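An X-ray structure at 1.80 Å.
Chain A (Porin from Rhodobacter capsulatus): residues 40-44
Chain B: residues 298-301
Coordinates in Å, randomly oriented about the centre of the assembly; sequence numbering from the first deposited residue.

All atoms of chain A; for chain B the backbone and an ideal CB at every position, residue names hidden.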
# COMPACT_ATOMS: atom_id res chain seq x y z
N GLU A 40 -7.49 -20.07 -19.05
CA GLU A 40 -6.54 -19.05 -18.69
C GLU A 40 -7.09 -18.38 -17.42
O GLU A 40 -8.30 -18.25 -17.24
CB GLU A 40 -6.44 -18.02 -19.79
CG GLU A 40 -6.05 -18.53 -21.18
CD GLU A 40 -4.63 -19.08 -21.25
OE1 GLU A 40 -3.73 -18.53 -20.62
OE2 GLU A 40 -4.43 -20.07 -21.94
N PHE A 41 -6.24 -17.95 -16.53
CA PHE A 41 -6.69 -17.30 -15.31
C PHE A 41 -5.74 -16.17 -15.01
O PHE A 41 -4.63 -16.12 -15.55
CB PHE A 41 -6.74 -18.34 -14.20
CG PHE A 41 -5.46 -19.08 -13.80
CD1 PHE A 41 -4.58 -18.56 -12.87
CD2 PHE A 41 -5.22 -20.35 -14.34
CE1 PHE A 41 -3.47 -19.28 -12.46
CE2 PHE A 41 -4.11 -21.07 -13.92
CZ PHE A 41 -3.25 -20.54 -12.99
N GLY A 42 -6.14 -15.22 -14.17
CA GLY A 42 -5.26 -14.12 -13.88
C GLY A 42 -5.87 -13.22 -12.80
O GLY A 42 -6.96 -13.52 -12.31
N ALA A 43 -5.16 -12.16 -12.48
CA ALA A 43 -5.59 -11.17 -11.51
C ALA A 43 -4.75 -9.92 -11.75
O ALA A 43 -3.63 -9.99 -12.27
CB ALA A 43 -5.34 -11.70 -10.10
N SER A 44 -5.24 -8.70 -11.50
CA SER A 44 -4.38 -7.54 -11.54
C SER A 44 -4.93 -6.46 -10.59
O SER A 44 -6.14 -6.47 -10.31
CB SER A 44 -4.30 -6.94 -12.94
OG SER A 44 -5.56 -6.68 -13.48
N UNK B 298 -8.90 -21.24 -6.44
CA UNK B 298 -7.74 -20.59 -5.85
C UNK B 298 -6.65 -20.59 -6.91
O UNK B 298 -6.57 -21.58 -7.65
CB UNK B 298 -7.28 -21.29 -4.57
N UNK B 299 -5.84 -19.55 -7.06
CA UNK B 299 -4.83 -19.44 -8.10
C UNK B 299 -3.51 -19.09 -7.45
O UNK B 299 -3.47 -18.35 -6.45
CB UNK B 299 -5.22 -18.40 -9.15
N UNK B 300 -2.40 -19.60 -7.93
CA UNK B 300 -1.08 -19.22 -7.44
C UNK B 300 -0.34 -18.68 -8.66
O UNK B 300 -0.57 -19.17 -9.79
CB UNK B 300 -0.34 -20.39 -6.79
N UNK B 301 0.51 -17.67 -8.48
CA UNK B 301 1.15 -16.98 -9.57
C UNK B 301 2.62 -16.80 -9.29
O UNK B 301 3.05 -16.92 -8.14
OXT UNK B 301 3.35 -16.55 -10.27
CB UNK B 301 0.48 -15.63 -9.82

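Position 298 of chain B lies in an extended strand, and its ideal CB has no atom of the chain A stretch within 5.5 Å. Nothing visible here selects a side chain: polar, charged or apolar residues would all be compatible. The deposited residue is Lys B298, whose side chain is out of reach of the chain A stretch and takes no part in the contact.

Position 299 is different. It is also extended (-128/143), but its CA-to-CB bond points toward chain A, and its ideal CB lies 3.8 Å from CD1 of Phe A41. The phenylalanine presents a flat hydrocarbon surface, and the neighbouring Gly A42 and Ala A43 add no charged group. An apolar side chain is therefore favoured; leucine, isoleucine or methionine could cover part of the ring, while a flat aromatic group could match it more fully. The deposited residue is Phe B299. With chi1 at -60° (m), its ring forms an offset stack with that of Phe A41, the centroids 4.6 Å apart and the planes inclined by only 11°. The closest atoms are CD1 of Phe A41 and CD1 of Phe B299, at 3.6 Å. The offset also brings CB of Phe A41 over the face of the Phe B299 ring, 3.9 Å from its centroid, in a CH-pi contact.

At position 300 the alternation of the strand turns CA-to-CB away from chain A, and the ideal CB again finds nothing of the chain A stretch within 5.5 Å. The backbone still participates, its O lying 3.9 Å from CE1 of Phe A41, near the plane of that ring. Many side chains would be acceptable, long polar ones included. The residue is Lys B300, its side chain remaining clear of the stretch.

Position 301 carries the C-terminal carboxylate. CA-to-CB points toward chain A once more, yet no atom of the chain A stretch lies within 5.5 Å of the ideal CB, so a short side chain would make little contact. A long apolar or aromatic one could reach Phe A41, the backbone of Gly A42 and the CB of Ala A43. Phe B301, with chi1 at -59° (m), spans this gap. Its CE1 approaches CD1 of Phe A41 to 3.4 Å, the two rings meeting obliquely with planes at 48°. Its CZ lies 3.8 Å from CA of Gly A42, and its CE2 is 4.1 Å from CB of Ala A43. No hydrogen bond joins the stretches; the contact rests on aromatic and apolar packing centred on Phe A41.

Chain B (298-301) KFKF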
# COMPACT_ATOMS: atom_id res chain seq x y z
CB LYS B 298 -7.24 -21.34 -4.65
CG LYS B 298 -8.14 -21.12 -3.45
CD LYS B 298 -7.71 -22.05 -2.38
CE LYS B 298 -6.42 -21.54 -1.86
NZ LYS B 298 -5.98 -22.43 -0.80
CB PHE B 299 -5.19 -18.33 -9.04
CG PHE B 299 -6.51 -18.46 -9.77
CD1 PHE B 299 -6.90 -19.65 -10.36
CD2 PHE B 299 -7.34 -17.37 -9.88
CE1 PHE B 299 -8.09 -19.74 -11.06
CE2 PHE B 299 -8.52 -17.48 -10.58
CZ PHE B 299 -8.90 -18.66 -11.17
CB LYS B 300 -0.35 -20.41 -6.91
CG LYS B 300 -1.00 -20.97 -5.69
CD LYS B 300 0.04 -21.66 -4.80
CE LYS B 300 0.54 -23.02 -5.30
NZ LYS B 300 1.45 -23.62 -4.34
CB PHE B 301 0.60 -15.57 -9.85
CG PHE B 301 -0.87 -15.59 -10.17
CD1 PHE B 301 -1.32 -15.98 -11.41
CD2 PHE B 301 -1.79 -15.17 -9.21
CE1 PHE B 301 -2.68 -15.96 -11.72
CE2 PHE B 301 -3.14 -15.16 -9.54
CZ PHE B 301 -3.60 -15.55 -10.78
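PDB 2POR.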